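Local coordinates for cell division control protein 4 (Saccharomyces cerevisiae, PDB 3V7D) that recognises phosphorylated proteins such as the CDK inhibitor SIC1 and, as the F-box subunit of an SCF ubiquitin ligase, directs their ubiquitination, at residues G280-S285 against T316-E321; V294-V297 against C302-I305; L18-S23 against I49-S54; I144-S149 against W188-G193. The protein carries 1 engineered substitution. One frame throughout, in Å; residues are numbered along the deposited sequence.

Interaction 1 of 4, residues G280-S285 against T316-E321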
loop_
_atom_site.group_PDB
_atom_site.type_symbol
_atom_site.label_atom_id
_atom_site.label_comp_id
_atom_site.label_asym_id
_atom_site.label_seq_id
_atom_site.Cartn_x
_atom_site.Cartn_y
_atom_site.Cartn_z
ATOM N N GLY B 280 16.123 6.728 -8.042
ATOM C CA GLY B 280 17.566 6.620 -7.976
ATOM C C GLY B 280 18.191 7.248 -9.208
ATOM O O GLY B 280 17.769 8.321 -9.635
ATOM N N ASN B 281 19.176 6.573 -9.794
ATOM C CA ASN B 281 19.871 7.098 -10.968
ATOM C C ASN B 281 19.176 6.758 -12.283
ATOM O O ASN B 281 19.626 7.166 -13.352
ATOM C CB ASN B 281 21.323 6.610 -11.009
ATOM C CG ASN B 281 21.430 5.105 -11.193
ATOM O OD1 ASN B 281 20.747 4.333 -10.518
ATOM N ND2 ASN B 281 22.286 4.681 -12.115
ATOM N N ILE B 282 18.084 6.005 -12.204
ATOM C CA ILE B 282 17.361 5.596 -13.403
ATOM C C ILE B 282 16.106 6.430 -13.631
ATOM O O ILE B 282 15.266 6.567 -12.741
ATOM C CB ILE B 282 16.978 4.111 -13.353
ATOM C CG1 ILE B 282 18.233 3.249 -13.241
ATOM C CG2 ILE B 282 16.198 3.727 -14.600
ATOM C CD1 ILE B 282 19.143 3.351 -14.447
ATOM N N VAL B 283 15.993 6.989 -14.833
ATOM C CA VAL B 283 14.837 7.789 -15.211
ATOM C C VAL B 283 14.314 7.351 -16.574
ATOM O O VAL B 283 15.088 7.166 -17.511
ATOM C CB VAL B 283 15.182 9.291 -15.263
ATOM C CG1 VAL B 283 13.996 10.092 -15.759
ATOM C CG2 VAL B 283 15.622 9.788 -13.894
ATOM N N VAL B 284 12.998 7.183 -16.678
ATOM C CA VAL B 284 12.365 6.828 -17.942
ATOM C C VAL B 284 11.539 7.992 -18.489
ATOM O O VAL B 284 10.755 8.604 -17.760
ATOM C CB VAL B 284 11.456 5.599 -17.784
ATOM C CG1 VAL B 284 10.850 5.208 -19.125
ATOM C CG2 VAL B 284 12.239 4.435 -17.192
ATOM N N SER B 285 11.723 8.303 -19.768
ATOM C CA SER B 285 10.922 9.331 -20.421
ATOM C C SER B 285 10.046 8.712 -21.501
ATOM O O SER B 285 10.447 7.753 -22.150
ATOM C CB SER B 285 11.818 10.401 -21.045
ATOM O OG SER B 285 12.585 9.853 -22.105
ATOM N N THR B 316 4.127 7.028 -18.421
ATOM C CA THR B 316 5.020 5.933 -18.068
ATOM C C THR B 316 5.296 5.858 -16.569
ATOM O O THR B 316 5.305 6.869 -15.859
ATOM C CB THR B 316 6.355 5.998 -18.832
ATOM O OG1 THR B 316 7.041 4.748 -18.696
ATOM C CG2 THR B 316 7.238 7.125 -18.299
ATOM N N ILE B 317 5.511 4.641 -16.092
ATOM C CA ILE B 317 5.923 4.426 -14.716
ATOM C C ILE B 317 7.180 3.576 -14.696
ATOM O O ILE B 317 7.254 2.547 -15.368
ATOM C CB ILE B 317 4.827 3.724 -13.900
ATOM C CG1 ILE B 317 3.632 4.664 -13.698
ATOM C CG2 ILE B 317 5.374 3.262 -12.552
ATOM C CD1 ILE B 317 2.544 4.079 -12.834
ATOM N N TYR B 318 8.179 4.017 -13.942
ATOM C CA TYR B 318 9.341 3.184 -13.692
ATOM C C TYR B 318 9.094 2.343 -12.443
ATOM O O TYR B 318 9.139 2.850 -11.325
ATOM C CB TYR B 318 10.605 4.037 -13.535
ATOM C CG TYR B 318 11.830 3.258 -13.107
ATOM C CD1 TYR B 318 12.093 1.994 -13.625
ATOM C CD2 TYR B 318 12.737 3.794 -12.197
ATOM C CE1 TYR B 318 13.215 1.280 -13.238
ATOM C CE2 TYR B 318 13.868 3.088 -11.808
ATOM C CZ TYR B 318 14.098 1.830 -12.332
ATOM O OH TYR B 318 15.212 1.117 -11.953
ATOM N N ASP B 319 8.811 1.061 -12.647
ATOM C CA ASP B 319 8.676 0.122 -11.544
ATOM C C ASP B 319 10.074 -0.276 -11.092
ATOM O O ASP B 319 10.646 -1.231 -11.612
ATOM C CB ASP B 319 7.897 -1.117 -11.999
ATOM C CG ASP B 319 7.552 -2.056 -10.849
ATOM O OD1 ASP B 319 8.076 -1.869 -9.729
ATOM O OD2 ASP B 319 6.759 -2.995 -11.075
ATOM N N HIS B 320 10.624 0.461 -10.130
ATOM C CA HIS B 320 11.994 0.228 -9.679
ATOM C C HIS B 320 12.108 -1.006 -8.786
ATOM O O HIS B 320 13.163 -1.631 -8.713
ATOM C CB HIS B 320 12.544 1.456 -8.949
ATOM C CG HIS B 320 11.748 1.845 -7.744
ATOM N ND1 HIS B 320 10.617 2.627 -7.821
ATOM C CD2 HIS B 320 11.917 1.555 -6.432
ATOM C CE1 HIS B 320 10.122 2.804 -6.609
ATOM N NE2 HIS B 320 10.893 2.164 -5.748
ATOM N N GLU B 321 11.022 -1.353 -8.104
ATOM C CA GLU B 321 11.026 -2.539 -7.258
ATOM C C GLU B 321 11.270 -3.802 -8.085
ATOM O O GLU B 321 12.026 -4.681 -7.681
ATOM C CB GLU B 321 9.716 -2.660 -6.479
ATOM C CG GLU B 321 9.686 -3.849 -5.531
ATOM C CD GLU B 321 8.312 -4.102 -4.944
ATOM O OE1 GLU B 321 7.528 -3.138 -4.813
ATOM O OE2 GLU B 321 8.017 -5.273 -4.619
#

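Interaction 2 of 4, residues V294-V297 against C302-I305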
loop_
_atom_site.group_PDB
_atom_site.type_symbol
_atom_site.label_atom_id
_atom_site.label_comp_id
_atom_site.label_asym_id
_atom_site.label_seq_id
_atom_site.Cartn_x
_atom_site.Cartn_y
_atom_site.Cartn_z
ATOM N N VAL B 294 15.187 4.918 -21.513
ATOM C CA VAL B 294 15.643 4.695 -20.150
ATOM C C VAL B 294 17.000 5.358 -19.978
ATOM O O VAL B 294 17.964 4.992 -20.648
ATOM C CB VAL B 294 15.774 3.199 -19.837
ATOM C CG1 VAL B 294 16.149 2.994 -18.376
ATOM C CG2 VAL B 294 14.481 2.472 -20.171
ATOM N N TRP B 295 17.072 6.340 -19.086
ATOM C CA TRP B 295 18.289 7.122 -18.913
ATOM C C TRP B 295 19.040 6.755 -17.638
ATOM O O TRP B 295 18.452 6.266 -16.674
ATOM C CB TRP B 295 17.964 8.615 -18.876
ATOM C CG TRP B 295 17.154 9.121 -20.032
ATOM C CD1 TRP B 295 15.794 9.229 -20.096
ATOM C CD2 TRP B 295 17.655 9.615 -21.280
ATOM N NE1 TRP B 295 15.417 9.750 -21.310
ATOM C CE2 TRP B 295 16.542 9.999 -22.054
ATOM C CE3 TRP B 295 18.935 9.763 -21.821
ATOM C CZ2 TRP B 295 16.670 10.517 -23.340
ATOM C CZ3 TRP B 295 19.061 10.280 -23.098
ATOM C CH2 TRP B 295 17.936 10.648 -23.843
ATOM N N ASP B 296 20.346 7.006 -17.646
ATOM C CA ASP B 296 21.170 6.911 -16.448
ATOM C C ASP B 296 21.670 8.316 -16.136
ATOM O O ASP B 296 22.668 8.766 -16.696
ATOM C CB ASP B 296 22.350 5.962 -16.681
ATOM C CG ASP B 296 23.128 5.659 -15.407
ATOM O OD1 ASP B 296 23.339 6.573 -14.584
ATOM O OD2 ASP B 296 23.538 4.493 -15.230
ATOM N N VAL B 297 20.975 9.004 -15.237
ATOM C CA VAL B 297 21.257 10.410 -14.971
ATOM C C VAL B 297 22.536 10.625 -14.167
ATOM O O VAL B 297 22.936 11.761 -13.919
ATOM C CB VAL B 297 20.082 11.092 -14.257
ATOM C CG1 VAL B 297 18.836 11.025 -15.124
ATOM C CG2 VAL B 297 19.839 10.442 -12.902
ATOM N N CYS B 302 22.003 7.381 -22.509
ATOM C CA CYS B 302 20.863 6.552 -22.868
ATOM C C CYS B 302 21.211 5.082 -22.676
ATOM O O CYS B 302 22.246 4.619 -23.149
ATOM C CB CYS B 302 20.454 6.814 -24.318
ATOM S SG CYS B 302 19.302 5.598 -24.995
ATOM N N LEU B 303 20.349 4.354 -21.974
ATOM C CA LEU B 303 20.568 2.930 -21.731
ATOM C C LEU B 303 19.799 2.089 -22.736
ATOM O O LEU B 303 20.359 1.194 -23.370
ATOM C CB LEU B 303 20.149 2.549 -20.309
ATOM C CG LEU B 303 21.009 3.089 -19.166
ATOM C CD1 LEU B 303 20.453 2.643 -17.822
ATOM C CD2 LEU B 303 22.455 2.635 -19.331
ATOM N N TYR B 304 18.511 2.379 -22.876
ATOM C CA TYR B 304 17.671 1.663 -23.823
ATOM C C TYR B 304 16.716 2.601 -24.540
ATOM O O TYR B 304 16.332 3.645 -24.015
ATOM C CB TYR B 304 16.855 0.581 -23.116
ATOM C CG TYR B 304 17.667 -0.423 -22.336
ATOM C CD1 TYR B 304 18.444 -1.376 -22.986
ATOM C CD2 TYR B 304 17.640 -0.434 -20.947
ATOM C CE1 TYR B 304 19.182 -2.304 -22.272
ATOM C CE2 TYR B 304 18.373 -1.355 -20.225
ATOM C CZ TYR B 304 19.143 -2.287 -20.890
ATOM O OH TYR B 304 19.872 -3.205 -20.172
ATOM N N ILE B 305 16.337 2.216 -25.751
ATOM C CA ILE B 305 15.242 2.862 -26.445
ATOM C C ILE B 305 14.143 1.828 -26.600
ATOM O O ILE B 305 14.353 0.769 -27.193
ATOM C CB ILE B 305 15.654 3.375 -27.826
ATOM C CG1 ILE B 305 16.826 4.352 -27.702
ATOM C CG2 ILE B 305 14.470 4.037 -28.509
ATOM C CD1 ILE B 305 17.332 4.880 -29.034
#

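Interaction 3 of 4, residues L18-S23 against I49-S54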
loop_
_atom_site.group_PDB
_atom_site.type_symbol
_atom_site.label_atom_id
_atom_site.label_comp_id
_atom_site.label_asym_id
_atom_site.label_seq_id
_atom_site.Cartn_x
_atom_site.Cartn_y
_atom_site.Cartn_z
ATOM N N LEU B 18 -0.309 -22.572 27.671
ATOM C CA LEU B 18 0.513 -22.974 26.532
ATOM C C LEU B 18 1.779 -22.126 26.421
ATOM O O LEU B 18 1.819 -21.005 26.923
ATOM C CB LEU B 18 -0.297 -22.882 25.238
ATOM C CG LEU B 18 -1.352 -23.966 25.032
ATOM C CD1 LEU B 18 -2.291 -23.580 23.896
ATOM C CD2 LEU B 18 -0.685 -25.302 24.754
ATOM N N PRO B 19 2.824 -22.669 25.777
ATOM C CA PRO B 19 4.022 -21.865 25.514
ATOM C C PRO B 19 3.670 -20.668 24.641
ATOM O O PRO B 19 2.771 -20.772 23.809
ATOM C CB PRO B 19 4.934 -22.829 24.753
ATOM C CG PRO B 19 4.491 -24.193 25.206
ATOM C CD PRO B 19 3.002 -24.077 25.375
ATOM N N PHE B 20 4.370 -19.556 24.843
ATOM C CA PHE B 20 4.074 -18.287 24.178
ATOM C C PHE B 20 3.880 -18.383 22.660
ATOM O O PHE B 20 2.916 -17.843 22.117
ATOM C CB PHE B 20 5.163 -17.257 24.507
ATOM C CG PHE B 20 5.007 -15.950 23.775
ATOM C CD1 PHE B 20 4.027 -15.042 24.148
ATOM C CD2 PHE B 20 5.846 -15.627 22.722
ATOM C CE1 PHE B 20 3.883 -13.835 23.477
ATOM C CE2 PHE B 20 5.707 -14.423 22.048
ATOM C CZ PHE B 20 4.724 -13.526 22.426
ATOM N N GLU B 21 4.795 -19.064 21.981
ATOM C CA GLU B 21 4.736 -19.173 20.527
ATOM C C GLU B 21 3.454 -19.864 20.059
ATOM O O GLU B 21 2.895 -19.518 19.016
ATOM C CB GLU B 21 5.966 -19.909 19.990
ATOM C CG GLU B 21 7.292 -19.244 20.341
ATOM C CD GLU B 21 7.456 -17.870 19.707
ATOM O OE1 GLU B 21 6.797 -17.597 18.679
ATOM O OE2 GLU B 21 8.247 -17.061 20.240
ATOM N N ILE B 22 2.984 -20.830 20.841
ATOM C CA ILE B 22 1.770 -21.560 20.498
ATOM C C ILE B 22 0.509 -20.722 20.711
ATOM O O ILE B 22 -0.406 -20.742 19.885
ATOM C CB ILE B 22 1.676 -22.889 21.267
ATOM C CG1 ILE B 22 2.868 -23.777 20.911
ATOM C CG2 ILE B 22 0.363 -23.603 20.953
ATOM C CD1 ILE B 22 2.817 -25.146 21.544
ATOM N N SER B 23 0.461 -19.976 21.809
ATOM C CA SER B 23 -0.671 -19.088 22.049
ATOM C C SER B 23 -0.678 -17.992 20.992
ATOM O O SER B 23 -1.731 -17.486 20.610
ATOM C CB SER B 23 -0.604 -18.477 23.448
ATOM O OG SER B 23 -0.852 -19.454 24.444
ATOM N N ILE B 49 -0.580 -10.602 24.291
ATOM C CA ILE B 49 -0.903 -10.011 22.995
ATOM C C ILE B 49 -0.018 -8.810 22.653
ATOM O O ILE B 49 0.473 -8.683 21.530
ATOM C CB ILE B 49 -2.386 -9.598 22.934
ATOM C CG1 ILE B 49 -3.278 -10.840 23.005
ATOM C CG2 ILE B 49 -2.667 -8.791 21.674
ATOM C CD1 ILE B 49 -4.736 -10.532 23.227
ATOM N N ARG B 50 0.200 -7.937 23.628
ATOM C CA ARG B 50 0.984 -6.728 23.400
ATOM C C ARG B 50 2.484 -7.013 23.353
ATOM O O ARG B 50 3.297 -6.099 23.274
ATOM C CB ARG B 50 0.664 -5.683 24.468
ATOM C CG ARG B 50 -0.796 -5.253 24.449
ATOM C CD ARG B 50 -1.148 -4.422 25.663
ATOM N NE ARG B 50 -0.363 -3.197 25.732
ATOM C CZ ARG B 50 -0.291 -2.420 26.808
ATOM N NH1 ARG B 50 -0.956 -2.746 27.910
ATOM N NH2 ARG B 50 0.452 -1.321 26.785
ATOM N N LYS B 51 2.834 -8.292 23.383
ATOM C CA LYS B 51 4.223 -8.717 23.402
ATOM C C LYS B 51 4.755 -8.902 21.984
ATOM O O LYS B 51 5.924 -8.639 21.712
ATOM C CB LYS B 51 4.326 -10.040 24.157
ATOM C CG LYS B 51 5.454 -10.156 25.153
ATOM C CD LYS B 51 5.366 -11.525 25.829
ATOM C CE LYS B 51 6.465 -11.752 26.851
ATOM N NZ LYS B 51 6.220 -11.010 28.119
ATOM N N SER B 52 3.899 -9.357 21.077
ATOM C CA SER B 52 4.359 -9.713 19.737
ATOM C C SER B 52 4.247 -8.567 18.742
ATOM O O SER B 52 3.218 -7.901 18.652
ATOM C CB SER B 52 3.597 -10.926 19.205
ATOM O OG SER B 52 2.209 -10.656 19.162
ATOM N N THR B 53 5.323 -8.351 17.998
ATOM C CA THR B 53 5.319 -7.418 16.889
ATOM C C THR B 53 4.626 -8.081 15.710
ATOM O O THR B 53 3.782 -7.475 15.049
ATOM C CB THR B 53 6.760 -7.036 16.486
ATOM O OG1 THR B 53 7.311 -6.152 17.469
ATOM C CG2 THR B 53 6.784 -6.347 15.128
ATOM N N SER B 54 4.976 -9.342 15.474
ATOM C CA SER B 54 4.522 -10.077 14.300
ATOM C C SER B 54 3.002 -10.121 14.174
ATOM O O SER B 54 2.466 -10.025 13.072
ATOM C CB SER B 54 5.108 -11.494 14.283
ATOM O OG SER B 54 4.633 -12.265 15.374
#

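Interaction 4 of 4, residues I144-S149 against W188-G193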
loop_
_atom_site.group_PDB
_atom_site.type_symbol
_atom_site.label_atom_id
_atom_site.label_comp_id
_atom_site.label_asym_id
_atom_site.label_seq_id
_atom_site.Cartn_x
_atom_site.Cartn_y
_atom_site.Cartn_z
ATOM N N ILE B 144 0.502 29.235 -8.448
ATOM C CA ILE B 144 0.575 28.018 -7.657
ATOM C C ILE B 144 -0.086 28.299 -6.315
ATOM O O ILE B 144 0.276 29.253 -5.628
ATOM C CB ILE B 144 2.031 27.592 -7.410
ATOM C CG1 ILE B 144 2.728 27.275 -8.733
ATOM C CG2 ILE B 144 2.082 26.390 -6.483
ATOM C CD1 ILE B 144 4.175 26.850 -8.576
ATOM N N ARG B 145 -1.064 27.481 -5.944
ATOM C CA ARG B 145 -1.755 27.686 -4.678
ATOM C C ARG B 145 -1.445 26.572 -3.693
ATOM O O ARG B 145 -1.400 25.398 -4.059
ATOM C CB ARG B 145 -3.264 27.838 -4.890
ATOM C CG ARG B 145 -3.643 29.099 -5.666
ATOM C CD ARG B 145 -5.142 29.201 -5.914
ATOM N NE ARG B 145 -5.897 29.543 -4.708
ATOM C CZ ARG B 145 -6.087 30.785 -4.272
ATOM N NH1 ARG B 145 -5.570 31.808 -4.932
ATOM N NH2 ARG B 145 -6.791 31.008 -3.171
ATOM N N VAL B 146 -1.223 26.957 -2.442
ATOM C CA VAL B 146 -0.861 26.022 -1.391
ATOM C C VAL B 146 -1.936 26.006 -0.313
ATOM O O VAL B 146 -2.368 27.060 0.168
ATOM C CB VAL B 146 0.488 26.400 -0.747
ATOM C CG1 VAL B 146 0.892 25.365 0.292
ATOM C CG2 VAL B 146 1.568 26.544 -1.814
ATOM N N TYR B 147 -2.360 24.804 0.068
ATOM C CA TYR B 147 -3.403 24.643 1.069
ATOM C C TYR B 147 -2.929 23.764 2.225
ATOM O O TYR B 147 -2.085 22.881 2.053
ATOM C CB TYR B 147 -4.653 24.009 0.451
ATOM C CG TYR B 147 -5.256 24.740 -0.732
ATOM C CD1 TYR B 147 -4.687 24.649 -2.000
ATOM C CD2 TYR B 147 -6.424 25.482 -0.590
ATOM C CE1 TYR B 147 -5.249 25.300 -3.084
ATOM C CE2 TYR B 147 -6.994 26.139 -1.672
ATOM C CZ TYR B 147 -6.403 26.042 -2.914
ATOM O OH TYR B 147 -6.967 26.692 -3.990
ATOM N N ASP B 148 -3.495 24.018 3.400
ATOM C CA ASP B 148 -3.278 23.218 4.597
ATOM C C ASP B 148 -4.369 22.154 4.633
ATOM O O ASP B 148 -5.547 22.482 4.724
ATOM C CB ASP B 148 -3.393 24.139 5.817
ATOM C CG ASP B 148 -3.154 23.428 7.140
ATOM O OD1 ASP B 148 -3.320 22.195 7.231
ATOM O OD2 ASP B 148 -2.811 24.129 8.114
ATOM N N SER B 149 -3.992 20.880 4.569
ATOM C CA SER B 149 -4.996 19.813 4.535
ATOM C C SER B 149 -5.496 19.419 5.925
ATOM O O SER B 149 -6.528 18.762 6.056
ATOM C CB SER B 149 -4.479 18.582 3.781
ATOM O OG SER B 149 -3.248 18.126 4.316
ATOM N N TRP B 188 10.623 26.490 -5.260
ATOM C CA TRP B 188 9.909 27.337 -4.315
ATOM C C TRP B 188 10.095 26.860 -2.879
ATOM O O TRP B 188 10.254 25.665 -2.624
ATOM C CB TRP B 188 8.412 27.355 -4.636
ATOM C CG TRP B 188 8.075 27.656 -6.066
ATOM C CD1 TRP B 188 8.180 26.806 -7.126
ATOM C CD2 TRP B 188 7.545 28.882 -6.585
ATOM N NE1 TRP B 188 7.762 27.430 -8.276
ATOM C CE2 TRP B 188 7.366 28.707 -7.971
ATOM C CE3 TRP B 188 7.212 30.115 -6.014
ATOM C CZ2 TRP B 188 6.869 29.714 -8.793
ATOM C CZ3 TRP B 188 6.719 31.115 -6.834
ATOM C CH2 TRP B 188 6.550 30.907 -8.208
ATOM N N ASP B 189 10.072 27.806 -1.947
ATOM C CA ASP B 189 10.054 27.487 -0.528
ATOM C C ASP B 189 8.729 27.977 0.043
ATOM O O ASP B 189 8.493 29.183 0.135
ATOM C CB ASP B 189 11.228 28.158 0.193
ATOM C CG ASP B 189 11.346 27.738 1.654
ATOM O OD1 ASP B 189 10.330 27.752 2.385
ATOM O OD2 ASP B 189 12.467 27.392 2.077
ATOM N N ILE B 190 7.868 27.039 0.426
ATOM C CA ILE B 190 6.551 27.380 0.961
ATOM C C ILE B 190 6.645 28.223 2.233
ATOM O O ILE B 190 5.910 29.196 2.403
ATOM C CB ILE B 190 5.715 26.115 1.241
ATOM C CG1 ILE B 190 5.365 25.417 -0.071
ATOM C CG2 ILE B 190 4.436 26.463 1.983
ATOM C CD1 ILE B 190 4.560 24.146 0.104
ATOM N N LYS B 191 7.570 27.860 3.114
ATOM C CA LYS B 191 7.686 28.527 4.403
ATOM C C LYS B 191 8.284 29.926 4.293
ATOM O O LYS B 191 8.167 30.723 5.223
ATOM C CB LYS B 191 8.489 27.670 5.385
ATOM C CG LYS B 191 7.845 26.317 5.683
ATOM C CD LYS B 191 8.810 25.368 6.390
ATOM C CE LYS B 191 10.136 25.269 5.648
ATOM N NZ LYS B 191 9.934 24.960 4.201
ATOM N N LYS B 192 8.924 30.222 3.164
ATOM C CA LYS B 192 9.398 31.579 2.888
ATOM C C LYS B 192 8.392 32.300 2.002
ATOM O O LYS B 192 8.449 33.521 1.839
ATOM C CB LYS B 192 10.770 31.564 2.211
ATOM C CG LYS B 192 11.869 30.914 3.032
ATOM C CD LYS B 192 13.218 31.027 2.333
ATOM C CE LYS B 192 14.340 30.470 3.197
ATOM N NZ LYS B 192 15.677 30.733 2.604
ATOM N N GLY B 193 7.472 31.528 1.432
ATOM C CA GLY B 193 6.435 32.062 0.570
ATOM C C GLY B 193 6.965 32.713 -0.694
ATOM O O GLY B 193 6.400 33.697 -1.172
#

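Interaction 1 of 4, residues G280-S285 against T316-E321
Apolar packing between two neighbouring sheets, centred on a CH-pi contact of Ile282 with Tyr318, joins WD repeats 4 and 5. The CG2 methyl of Ile282 sits 3.9 Å from the centroid of the Tyr318 ring, over one face, while CA of His320 lies against the opposite face. With CG anti to the backbone N (chi1 173°), Tyr318 sends its ring toward strand 282-285, at about a right angle to the Ile282 side chain. Strands 282-285 and 316-319 run nearly antiparallel at 158°, yet their axes stay 7.3 Å apart and no hydrogen bond links the two segments. This is how blades of a WD40 propeller meet, sheet face on sheet face. Val284, a beta-branched residue suited to a strand, uses both branches, CG2 at 4.0 Å from Tyr318 CB and CG1 at 3.9 Å from Thr316 OG1; that hydroxyl has its polar partner within its own blade, at Ile326 O. Were Tyr318 cut back to an alanine, Ile282 CG2 and CB would probably lose the ring they rest on. Thr316 N and Tyr318 N are hydrogen-bonded to Thr275 OG1 and Ser277 OG of the neighbouring blade.

Interaction 2 of 4, residues V294-V297 against C302-I305
Two aromatic rings flank this pairing, on opposite faces of the sheet. The Trp295 indole meets Cys302 obliquely: its CZ3 lies 3.9 Å from Cys302 CB, and Cys302 SG is 5.4 Å from the centroid of the six-membered ring, a sulfur-aromatic contact that suits a small, polarisable side chain. On the other face the Tyr304 ring has Val294 CB at its edge, close to its plane. Between them the backbones pair antiparallel. Val294 N donates to Tyr304 O over 3.0 Å, and Leu303 N reaches Val294 O over 2.8 Å, almost straight down the carbonyl; Tyr304 N adds a weak bond to the same oxygen at 3.5 Å. Leu303 and Tyr304 thus both face Val294, which shifts the register by one residue, and the helical psi of Leu303 (-51°) is that of the first residue of a classic bulge. Its side chain points toward strand 294-296, where CD1 touches Asp296 CB at 4.0 Å. Asp296 spends OD1 on the backbone N of Ala298 and Gln299 in the turn, and Trp295 NE1 is hydrogen-bonded to Ser285 OG. This is a classic beta bulge in the outer hairpin of a WD40 blade, between the strand that ends in the Trp-Asp pair and the outermost strand.

Interaction 3 of 4, residues L18-S23 against I49-S54
The Phe20 ring crosses the aliphatic chain of Lys51 obliquely, with CE1 3.6 Å from Lys51 CD and 3.9 Å from Lys51 CB. A chi1 of 175° swings the ring away from the helix's own amide, out from the first turn of helix 20-27 to the loop between helices 43-49 and 53-62. Lys51 is extended through its middle torsions: CB and CD meet the ring, while the bend at chi4 takes the ammonium end away. Ser52 CB comes up to Phe20 CZ at 4.3 Å; this buried residue also packs on Leu24, one turn further along helix 20-27, and a small side chain suits the place. Glu21 OE2 lies in the plane of the Phe20 ring at its edge, where the slightly positive C-H rim would probably welcome a carboxylate. Both segments belong to the F-box, and Leu18, Pro19 and Ile22 pack on another protein chain, consistent with Skp1 binding. Reduced to an alanine, the Phe20 position would probably leave Lys51 CB and CD without their apolar partner and the lysine chain freer to swing. No hydrogen bond or salt bridge joins the two segments, so their contact rests on dispersion and on shielding hydrocarbon from water, while the exposed ammonium end would probably keep its charge.

Interaction 4 of 4, residues I144-S149 against W188-G193
Asp189 OD1 gathers three N-H donors of the turn that swings Ile190 against Val146. Lys192 N bonds to it at 2.9 Å, coming from above the carboxylate plane, Lys191 N adds a weak bond, and Lys191 NZ forms a salt bridge at 3.4 Å, weak as a hydrogen bond. Such an Asx motif suits aspartate, whose short side chain can fold back on the following backbone; at the end of the turn the positive phi of Gly193 (63°) suits a residue without a side chain. Trp188 and Asp189 form the Trp-Asp pair that ends WD repeat 2, and strand 144-148 belongs to repeat 1, so the contact lies between adjacent propeller blades. Ile144, fully extended at chi2 (180°), places its CD1 methyl over one face of the Trp188 indole, 4.0 Å from the centroid of the five-membered ring and 3.6 Å from NE1. Beyond it, Val146 and Ile190 meet tip to tip, Val146 CG1 lying 3.9 Å from Ile190 CD1. Arg145 and Tyr147 alternate with the two aliphatic residues: Arg145 NE donates to Tyr147 OH at 3.1 Å, in the guanidinium plane, and that hydroxyl also bonds to Arg118 O on a different sheet. Asp189 and the Trp188 N-H, bonded to Ser178 OG, find partners within their own blade. The contact between these two segments is left to methyls and an indole face, without directional bonds.

Interaction 2 is nested within the chain loop closed by interaction 1, and the two share one sheet, their centres 10 Å apart. Val283 O lies 2.7 Å from Trp295 N and Ser285 OG 2.9 Å from Trp295 NE1, while Ile282 CD1 packs on Leu303 CD1; these links tie the strands of the two interactions into one blade. Interaction 2 pairs strands inside that blade, and interaction 1 seats it against the next. Interaction 4 makes a comparable seam elsewhere in the propeller, its centre about 28 Å from that of interaction 1. Interaction 3 stands apart in the F-box, with centres 41 to 50 Å from the others: the ligase-attachment end, as against the WD40 domain, which in this family binds the phosphorylated substrate.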